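Local coordinates for conserved hypothetical protein (Sulfolobus solfataricus, PDB 2GF6) that probably hydrolyses fatty acyl-CoA thioesters as a member of the hotdog-fold thioesterases, and binds coenzyme A, at residues 11-15 / 16-20; 22-25 / 26-30; 35-38 / 39-43. All blocks are in the same frame, centred on the assembly; numbering follows the deposited sequence.

Contact 1 (11-15 / 16-20); sequences DVVRI and YDTDA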
loop_
_atom_site.group_PDB
_atom_site.type_symbol
_atom_site.label_atom_id
_atom_site.label_comp_id
_atom_site.label_asym_id
_atom_site.label_seq_id
_atom_site.Cartn_x
_atom_site.Cartn_y
_atom_site.Cartn_z
ATOM N N ASP A 11 6.796 -17.094 3.219
ATOM C CA ASP A 11 6.990 -15.820 2.545
ATOM C C ASP A 11 8.252 -15.143 3.083
ATOM O O ASP A 11 8.869 -15.620 4.020
ATOM C CB ASP A 11 5.757 -14.924 2.723
ATOM C CG ASP A 11 5.391 -14.162 1.439
ATOM O OD1 ASP A 11 6.322 -13.761 0.698
ATOM O OD2 ASP A 11 4.176 -13.991 1.160
ATOM N N VAL A 12 8.637 -14.042 2.459
ATOM C CA VAL A 12 9.866 -13.317 2.804
ATOM C C VAL A 12 9.522 -11.825 2.886
ATOM O O VAL A 12 8.710 -11.323 2.083
ATOM C CB VAL A 12 10.999 -13.614 1.762
ATOM C CG1 VAL A 12 10.615 -13.112 0.372
ATOM C CG2 VAL A 12 12.330 -13.030 2.189
ATOM N N VAL A 13 10.084 -11.146 3.884
ATOM C CA VAL A 13 9.812 -9.729 4.082
ATOM C C VAL A 13 10.568 -8.890 3.060
ATOM O O VAL A 13 11.777 -9.022 2.903
ATOM C CB VAL A 13 10.150 -9.251 5.533
ATOM C CG1 VAL A 13 9.790 -7.762 5.733
ATOM C CG2 VAL A 13 9.374 -10.074 6.573
ATOM N N ARG A 14 9.818 -8.023 2.379
ATOM C CA ARG A 14 10.275 -7.271 1.214
ATOM C C ARG A 14 10.331 -5.778 1.567
ATOM O O ARG A 14 9.809 -5.333 2.592
ATOM C CB ARG A 14 9.333 -7.501 0.031
ATOM C CG ARG A 14 9.899 -8.324 -1.093
ATOM C CD ARG A 14 9.876 -9.802 -0.824
ATOM N NE ARG A 14 10.155 -10.582 -2.040
ATOM C CZ ARG A 14 9.470 -11.661 -2.428
ATOM N NH1 ARG A 14 8.452 -12.138 -1.695
ATOM N NH2 ARG A 14 9.802 -12.270 -3.553
ATOM N N ILE A 15 10.977 -4.992 0.724
ATOM C CA ILE A 15 11.093 -3.549 1.001
ATOM C C ILE A 15 9.733 -2.870 1.092
ATOM O O ILE A 15 9.508 -1.958 1.897
ATOM C CB ILE A 15 11.986 -2.840 -0.072
ATOM C CG1 ILE A 15 12.270 -1.406 0.353
ATOM C CG2 ILE A 15 11.367 -2.944 -1.519
ATOM C CD1 ILE A 15 12.935 -1.300 1.696
ATOM N N TYR A 16 8.811 -3.312 0.260
ATOM C CA TYR A 16 7.485 -2.749 0.297
ATOM C C TYR A 16 6.680 -3.274 1.510
ATOM O O TYR A 16 5.536 -2.858 1.735
ATOM C CB TYR A 16 6.745 -2.999 -1.031
ATOM C CG TYR A 16 6.786 -4.429 -1.529
ATOM C CD1 TYR A 16 5.964 -5.402 -0.969
ATOM C CD2 TYR A 16 7.603 -4.804 -2.589
ATOM C CE1 TYR A 16 5.993 -6.710 -1.400
ATOM C CE2 TYR A 16 7.643 -6.145 -3.030
ATOM C CZ TYR A 16 6.822 -7.088 -2.422
ATOM O OH TYR A 16 6.813 -8.422 -2.834
ATOM N N ASP A 17 7.249 -4.192 2.291
ATOM C CA ASP A 17 6.578 -4.614 3.549
ATOM C C ASP A 17 6.959 -3.786 4.760
ATOM O O ASP A 17 6.398 -3.965 5.841
ATOM C CB ASP A 17 6.870 -6.090 3.855
ATOM C CG ASP A 17 6.300 -7.021 2.800
ATOM O OD1 ASP A 17 5.158 -6.778 2.346
ATOM O OD2 ASP A 17 7.019 -7.952 2.413
ATOM N N THR A 18 7.898 -2.865 4.584
ATOM C CA THR A 18 8.490 -2.119 5.693
ATOM C C THR A 18 8.180 -0.634 5.620
ATOM O O THR A 18 7.880 -0.126 4.554
ATOM C CB THR A 18 10.029 -2.186 5.620
ATOM O OG1 THR A 18 10.474 -1.566 4.404
ATOM C CG2 THR A 18 10.522 -3.652 5.625
ATOM N N ASP A 19 8.336 0.057 6.759
ATOM C CA ASP A 19 8.215 1.520 6.832
ATOM C C ASP A 19 9.478 2.057 7.470
ATOM O O ASP A 19 10.411 1.289 7.672
ATOM C CB ASP A 19 6.932 1.948 7.558
ATOM C CG ASP A 19 6.901 1.557 9.038
ATOM O OD1 ASP A 19 7.981 1.288 9.630
ATOM O OD2 ASP A 19 5.777 1.511 9.601
ATOM N N ALA A 20 9.562 3.358 7.752
ATOM C CA ALA A 20 10.837 3.907 8.283
ATOM C C ALA A 20 11.299 3.349 9.630
ATOM O O ALA A 20 12.432 3.623 10.032
ATOM C CB ALA A 20 10.795 5.413 8.373
#
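Arg-14 lays its CB over one face of the Tyr-16 ring, 3.7 Å from the ring centroid and 17° off the ring normal. This is a CH-pi contact. It belongs to the short 3-10 turn that follows strand 8-12 and precedes helix 26-45 in this hotdog-fold chain. The two side chains run side by side and point the same way. Tyr-16 CG lies between its own backbone N and carbonyl carbon (chi1 49°), which folds the ring back along Arg-14. Further out, Arg-14 CG passes 3.5 Å from Tyr-16 OH, and that hydroxyl sits over a face of the guanidinium. The polar ends of both side chains serve an interface: Tyr-16 OH is hydrogen-bonded to Asn-35 of a neighbouring subunit, and Arg-14 NE forms a salt bridge with Glu-38 of the same neighbour.

Asp-17 grips Arg-14 twice. Its OD2 accepts from Arg-14 N at 2.8 Å, on the anti side and 23° out of the carboxylate plane. Asp-17 N in turn donates to Arg-14 O at 2.8 Å. The carboxylate is pinned from the other end by a salt bridge from OD1 to Arg-31. Val-13 CG1 rests on Asp-17 CB at 3.9 Å.

Thr-18 closes the turn. Its OG1 accepts from Ala-20 N of a second neighbouring subunit. Ile-15 O takes two bonds from Thr-18, one from N at 3.3 Å and one from OG1 at 2.7 Å, both reaching it from the same face of the carbonyl plane.

Contact 2 (22-25 / 26-30); sequences GIAH and YAAYY. With COA (coenzyme A), chain F.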
loop_
_atom_site.group_PDB
_atom_site.type_symbol
_atom_site.label_atom_id
_atom_site.label_comp_id
_atom_site.label_asym_id
_atom_site.label_seq_id
_atom_site.Cartn_x
_atom_site.Cartn_y
_atom_site.Cartn_z
ATOM N N GLY A 22 12.001 0.289 10.030
ATOM C CA GLY A 22 12.852 -0.879 9.699
ATOM C C GLY A 22 12.217 -2.265 9.920
ATOM O O GLY A 22 12.901 -3.285 9.939
ATOM N N ILE A 23 10.898 -2.288 10.063
ATOM C CA ILE A 23 10.185 -3.510 10.395
ATOM C C ILE A 23 8.975 -3.558 9.525
ATOM O O ILE A 23 8.563 -2.505 8.957
ATOM C CB ILE A 23 9.710 -3.526 11.875
ATOM C CG1 ILE A 23 8.774 -2.332 12.184
ATOM C CG2 ILE A 23 10.910 -3.490 12.798
ATOM C CD1 ILE A 23 8.209 -2.373 13.608
ATOM N N ALA A 24 8.406 -4.755 9.419
ATOM C CA ALA A 24 7.149 -4.925 8.701
ATOM C C ALA A 24 6.013 -4.137 9.365
ATOM O O ALA A 24 5.887 -4.095 10.602
ATOM C CB ALA A 24 6.796 -6.384 8.610
ATOM N N HIS A 25 5.198 -3.524 8.517
ATOM C CA HIS A 25 4.119 -2.633 8.930
ATOM C C HIS A 25 2.763 -3.363 8.917
ATOM O O HIS A 25 2.646 -4.519 8.470
ATOM C CB HIS A 25 4.087 -1.372 8.022
ATOM C CG HIS A 25 4.009 -1.659 6.543
ATOM N ND1 HIS A 25 3.141 -2.579 5.992
ATOM C CD2 HIS A 25 4.683 -1.120 5.499
ATOM C CE1 HIS A 25 3.290 -2.605 4.684
ATOM N NE2 HIS A 25 4.200 -1.707 4.354
ATOM N N TYR A 26 1.740 -2.671 9.405
ATOM C CA TYR A 26 0.402 -3.223 9.522
ATOM C C TYR A 26 -0.106 -3.942 8.305
ATOM O O TYR A 26 -0.745 -4.992 8.453
ATOM C CB TYR A 26 -0.569 -2.080 9.786
ATOM C CG TYR A 26 -2.010 -2.399 10.137
ATOM C CD1 TYR A 26 -2.364 -2.759 11.428
ATOM C CD2 TYR A 26 -3.022 -2.203 9.222
ATOM C CE1 TYR A 26 -3.661 -2.989 11.787
ATOM C CE2 TYR A 26 -4.375 -2.425 9.575
ATOM C CZ TYR A 26 -4.676 -2.816 10.869
ATOM O OH TYR A 26 -5.953 -3.031 11.279
ATOM N N ALA A 27 0.088 -3.361 7.123
ATOM C CA ALA A 27 -0.513 -3.905 5.897
ATOM C C ALA A 27 0.276 -5.098 5.457
ATOM O O ALA A 27 -0.221 -5.958 4.757
ATOM C CB ALA A 27 -0.524 -2.835 4.759
ATOM N N ALA A 28 1.535 -5.156 5.838
ATOM C CA ALA A 28 2.352 -6.279 5.427
ATOM C C ALA A 28 1.739 -7.580 5.933
ATOM O O ALA A 28 1.697 -8.611 5.217
ATOM C CB ALA A 28 3.737 -6.107 5.956
ATOM N N TYR A 29 1.223 -7.530 7.155
ATOM C CA TYR A 29 0.701 -8.740 7.809
ATOM C C TYR A 29 -0.532 -9.238 7.086
ATOM O O TYR A 29 -0.766 -10.449 6.998
ATOM C CB TYR A 29 0.475 -8.488 9.316
ATOM C CG TYR A 29 1.795 -8.425 10.100
ATOM C CD1 TYR A 29 2.448 -9.587 10.499
ATOM C CD2 TYR A 29 2.421 -7.218 10.375
ATOM C CE1 TYR A 29 3.647 -9.541 11.162
ATOM C CE2 TYR A 29 3.621 -7.167 11.051
ATOM C CZ TYR A 29 4.235 -8.323 11.438
ATOM O OH TYR A 29 5.453 -8.302 12.113
ATOM N N TYR A 30 -1.297 -8.302 6.529
ATOM C CA TYR A 30 -2.419 -8.593 5.635
ATOM C C TYR A 30 -1.920 -9.229 4.367
ATOM O O TYR A 30 -2.574 -10.095 3.806
ATOM C CB TYR A 30 -3.163 -7.294 5.304
ATOM C CG TYR A 30 -4.335 -7.389 4.302
ATOM C CD1 TYR A 30 -5.608 -7.774 4.712
ATOM C CD2 TYR A 30 -4.166 -7.052 2.971
ATOM C CE1 TYR A 30 -6.662 -7.853 3.806
ATOM C CE2 TYR A 30 -5.199 -7.140 2.063
ATOM C CZ TYR A 30 -6.447 -7.525 2.479
ATOM O OH TYR A 30 -7.514 -7.563 1.567
HETATM N N1A COA F . -1.857 -5.094 25.617
HETATM C C2A COA F . -1.682 -4.439 26.826
HETATM N N3A COA F . -0.414 -4.274 27.354
HETATM C C4A COA F . 0.659 -4.761 26.697
HETATM C C5A COA F . 0.513 -5.429 25.490
HETATM C C6A COA F . -0.750 -5.594 24.943
HETATM N N6A COA F . -0.877 -6.216 23.774
HETATM N N7A COA F . 1.735 -5.808 25.066
HETATM C C8A COA F . 2.645 -5.396 25.965
HETATM N N9A COA F . 1.993 -4.750 26.985
HETATM C C1B COA F . 2.584 -4.243 28.245
HETATM C C2B COA F . 3.400 -5.305 28.972
HETATM O O2B COA F . 2.637 -6.025 29.900
HETATM C C3B COA F . 4.464 -4.471 29.635
HETATM O O3B COA F . 3.956 -3.890 30.803
HETATM P P3B COA F . 4.699 -4.201 32.191
HETATM O O7A COA F . 3.921 -3.496 33.276
HETATM O O8A COA F . 6.141 -3.692 32.127
HETATM O O9A COA F . 4.611 -5.704 32.400
HETATM C C4B COA F . 4.729 -3.367 28.640
HETATM O O4B COA F . 3.478 -3.164 28.006
HETATM C C5B COA F . 5.782 -3.765 27.616
HETATM O O5B COA F . 5.693 -5.133 27.287
HETATM P P1A COA F . 7.024 -6.037 27.238
HETATM O O1A COA F . 6.728 -7.384 26.614
HETATM O O2A COA F . 7.608 -6.211 28.615
HETATM O O3A COA F . 7.964 -5.192 26.226
HETATM P P2A COA F . 9.433 -5.652 25.720
HETATM O O4A COA F . 9.631 -7.127 25.924
HETATM O O5A COA F . 10.481 -4.784 26.401
HETATM O O6A COA F . 9.449 -5.344 24.150
HETATM C CBP COA F . 8.631 -5.409 21.985
HETATM C CCP COA F . 8.252 -5.194 23.436
HETATM C CDP COA F . 9.591 -6.602 21.857
HETATM C CEP COA F . 9.319 -4.129 21.509
HETATM C CAP COA F . 7.358 -5.767 21.224
HETATM O OAP COA F . 6.904 -7.034 21.635
HETATM C C9P COA F . 7.556 -5.812 19.737
HETATM O O9P COA F . 8.779 -5.536 19.133
HETATM N N8P COA F . 6.484 -6.107 19.046
HETATM C C7P COA F . 6.541 -6.161 17.612
HETATM C C6P COA F . 6.231 -4.790 17.069
HETATM C C5P COA F . 5.835 -4.946 15.636
HETATM O O5P COA F . 6.585 -5.508 14.829
HETATM N N4P COA F . 4.637 -4.482 15.373
HETATM C C3P COA F . 4.410 -3.462 14.402
HETATM C C2P COA F . 3.993 -4.093 13.100
HETATM S S1P COA F . 2.280 -3.790 12.648
HETATM O O HOH W 1 6.832 -5.995 12.251
#
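The coenzyme A pocket is lined here by the loop 22-25 and the start of helix 26-45, where His-25 caps the helix N terminus through Ala-28 N. His-25 is the N-cap residue. Its ND1 accepts from Ala-28 N at 3.0 Å, with the donor at the ring edge and in the ring plane. His-25 O is 2.9 Å from the same Ala-28 N. Both bonds are weak and bent, as is common when one N-H is shared by two acceptors. The imidazole CG lies between the backbone N and the carbonyl carbon (chi1 54°), which turns ND1 back over the first turn of the helix. On the far side of the ring, NE2 makes a weak hydrogen bond to Tyr-16 O. With the imidazole replaced by an alanine, Ala-28 N is likely to keep just its bent backbone bond, and Tyr-16 O would lose its weak partner.

In the hotdog fold this helix is wrapped by the curved sheet, and in related thioesterases its N-terminal end faces the thioester. The geometry here is consistent with that: the coenzyme A thiol sulfur S1P lies 3.5 Å from Tyr-26 N. The neighbouring ligand carbon C2P is 3.1 Å from Ala-24 O.

Ala-24 packs its CB on Ala-28 CB at 4.1 Å and also meets Tyr-29 CE2. The Tyr-29 ring stands with its edge near Ala-24 O. The Tyr-29 ring also meets that of Tyr-67 edge-to-face. One water ties protein to ligand. It donates to Ala-24 O at 2.7 Å and to O5P of coenzyme A at 2.6 Å, and it accepts from Tyr-29 OH at 2.7 Å.

Contact 3 (35-38 / 39-43); sequences NTIE and KFIKE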
loop_
_atom_site.group_PDB
_atom_site.type_symbol
_atom_site.label_atom_id
_atom_site.label_comp_id
_atom_site.label_asym_id
_atom_site.label_seq_id
_atom_site.Cartn_x
_atom_site.Cartn_y
_atom_site.Cartn_z
ATOM N N ASN A 35 -2.308 -14.087 1.480
ATOM C CA ASN A 35 -1.643 -15.126 0.727
ATOM C C ASN A 35 -1.877 -16.487 1.361
ATOM O O ASN A 35 -2.132 -17.477 0.671
ATOM C CB ASN A 35 -0.145 -14.851 0.636
ATOM C CG ASN A 35 0.190 -13.675 -0.257
ATOM O OD1 ASN A 35 -0.586 -13.304 -1.149
ATOM N ND2 ASN A 35 1.354 -13.083 -0.027
ATOM N N THR A 36 -1.781 -16.559 2.682
ATOM C CA THR A 36 -1.964 -17.869 3.345
ATOM C C THR A 36 -3.392 -18.390 3.112
ATOM O O THR A 36 -3.595 -19.575 2.739
ATOM C CB THR A 36 -1.623 -17.787 4.843
ATOM O OG1 THR A 36 -0.293 -17.296 4.988
ATOM C CG2 THR A 36 -1.709 -19.131 5.520
ATOM N N ILE A 37 -4.377 -17.517 3.314
ATOM C CA ILE A 37 -5.798 -17.888 3.162
ATOM C C ILE A 37 -6.144 -18.178 1.700
ATOM O O ILE A 37 -6.814 -19.168 1.394
ATOM C CB ILE A 37 -6.731 -16.827 3.717
ATOM C CG1 ILE A 37 -6.579 -16.772 5.236
ATOM C CG2 ILE A 37 -8.177 -17.164 3.345
ATOM C CD1 ILE A 37 -7.100 -15.514 5.877
ATOM N N GLU A 38 -5.654 -17.336 0.802
ATOM C CA GLU A 38 -5.877 -17.547 -0.599
ATOM C C GLU A 38 -5.352 -18.914 -1.000
ATOM O O GLU A 38 -6.037 -19.622 -1.718
ATOM C CB GLU A 38 -5.222 -16.458 -1.442
ATOM C CG GLU A 38 -5.448 -16.658 -2.929
ATOM C CD GLU A 38 -5.067 -15.468 -3.797
ATOM O OE1 GLU A 38 -4.519 -14.436 -3.313
ATOM O OE2 GLU A 38 -5.345 -15.562 -4.997
ATOM N N LYS A 39 -4.150 -19.289 -0.536
ATOM C CA LYS A 39 -3.564 -20.576 -0.955
ATOM C C LYS A 39 -4.379 -21.742 -0.410
ATOM O O LYS A 39 -4.680 -22.701 -1.122
ATOM C CB LYS A 39 -2.095 -20.688 -0.502
ATOM C CG LYS A 39 -1.378 -21.926 -1.044
ATOM C CD LYS A 39 0.023 -22.157 -0.414
ATOM C CE LYS A 39 -0.056 -22.610 1.047
ATOM N NZ LYS A 39 -0.138 -24.114 1.226
ATOM N N PHE A 40 -4.743 -21.646 0.866
ATOM C CA PHE A 40 -5.589 -22.648 1.490
ATOM C C PHE A 40 -6.882 -22.892 0.706
ATOM O O PHE A 40 -7.246 -24.035 0.432
ATOM C CB PHE A 40 -5.916 -22.256 2.934
ATOM C CG PHE A 40 -7.012 -23.066 3.527
ATOM C CD1 PHE A 40 -6.774 -24.338 3.981
ATOM C CD2 PHE A 40 -8.303 -22.561 3.600
ATOM C CE1 PHE A 40 -7.787 -25.085 4.520
ATOM C CE2 PHE A 40 -9.324 -23.302 4.139
ATOM C CZ PHE A 40 -9.070 -24.566 4.604
ATOM N N ILE A 41 -7.584 -21.813 0.374
ATOM C CA ILE A 41 -8.868 -21.938 -0.318
ATOM C C ILE A 41 -8.673 -22.612 -1.674
ATOM O O ILE A 41 -9.452 -23.494 -2.073
ATOM C CB ILE A 41 -9.556 -20.540 -0.451
ATOM C CG1 ILE A 41 -10.058 -20.076 0.918
ATOM C CG2 ILE A 41 -10.731 -20.578 -1.441
ATOM C CD1 ILE A 41 -11.042 -21.041 1.617
ATOM N N LYS A 42 -7.591 -22.239 -2.358
ATOM C CA LYS A 42 -7.303 -22.787 -3.668
ATOM C C LYS A 42 -7.107 -24.274 -3.554
ATOM O O LYS A 42 -7.734 -25.033 -4.271
ATOM C CB LYS A 42 -6.051 -22.158 -4.246
ATOM C CG LYS A 42 -5.713 -22.631 -5.654
ATOM C CD LYS A 42 -4.226 -22.433 -5.958
ATOM C CE LYS A 42 -3.971 -21.195 -6.790
ATOM N NZ LYS A 42 -3.914 -21.566 -8.233
ATOM N N GLU A 43 -6.235 -24.684 -2.635
ATOM C CA GLU A 43 -5.899 -26.102 -2.475
ATOM C C GLU A 43 -7.027 -26.951 -1.840
ATOM O O GLU A 43 -7.227 -28.111 -2.203
ATOM C CB GLU A 43 -4.610 -26.242 -1.658
ATOM C CG GLU A 43 -3.390 -25.715 -2.382
ATOM C CD GLU A 43 -2.101 -25.663 -1.527
ATOM O OE1 GLU A 43 -2.162 -25.729 -0.273
ATOM O OE2 GLU A 43 -1.011 -25.521 -2.137
#
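Ile-41 N donates to Ile-37 O at 2.9 Å. Lys-39 N to Asn-35 O, Phe-40 N to Thr-36 O and Lys-42 N to Glu-38 O follow the same i to i+4 pattern of the alpha helix. One turn on, Lys-39 NZ forms a salt bridge with Glu-43 OE1 at 3.0 Å, approaching on the syn side, 29° out of the carboxylate plane. The lysine chain leaves extended and then bends at its last two torsions (chi3 71°), which brings NZ round to the glutamate. NZ also has weak bonds to Ile-5 O and Val-8 O.

The extended Glu-38 chain reaches toward a neighbouring subunit. On another flank, Ile-37 CG2 touches Ile-41 CG1 at 4.2 Å. Ile-41 CG1 also lies 3.4 Å from Ile-37 O. The Phe-40 ring turns its edge to Ile-37 O and packs on Leu-81 and Phe-93 of the sheet.

The chemistry is consistent with an amphipathic helix: the apolar side chains of Ile-37 and Phe-40 are buried against the sheet, while the Lys-39/Glu-43 pair keeps its charges matched along another flank.

In the fold
From the N terminus, the chain leaves strand 8-12 and contact 1 closes the turn after it. Contact 2 then carries the loop into the first turn of helix 26-45, and contact 3 lies further along that same helix. The three follow in series; none nests in or crosses another. Contacts 1 and 2 have centres about 7 Å apart and touch directly, through a probable hydrogen bond between Asp-17 O and His-25 N. Contact 3 is about 21 Å from contact 1 and about 20 Å from contact 2, between centres. Yet a probable hydrogen bond from Asn-35 ND2 to Asp-11 OD2 ties the helix back to strand 8-12. Contacts 1 and 3 also meet the same neighbouring subunit.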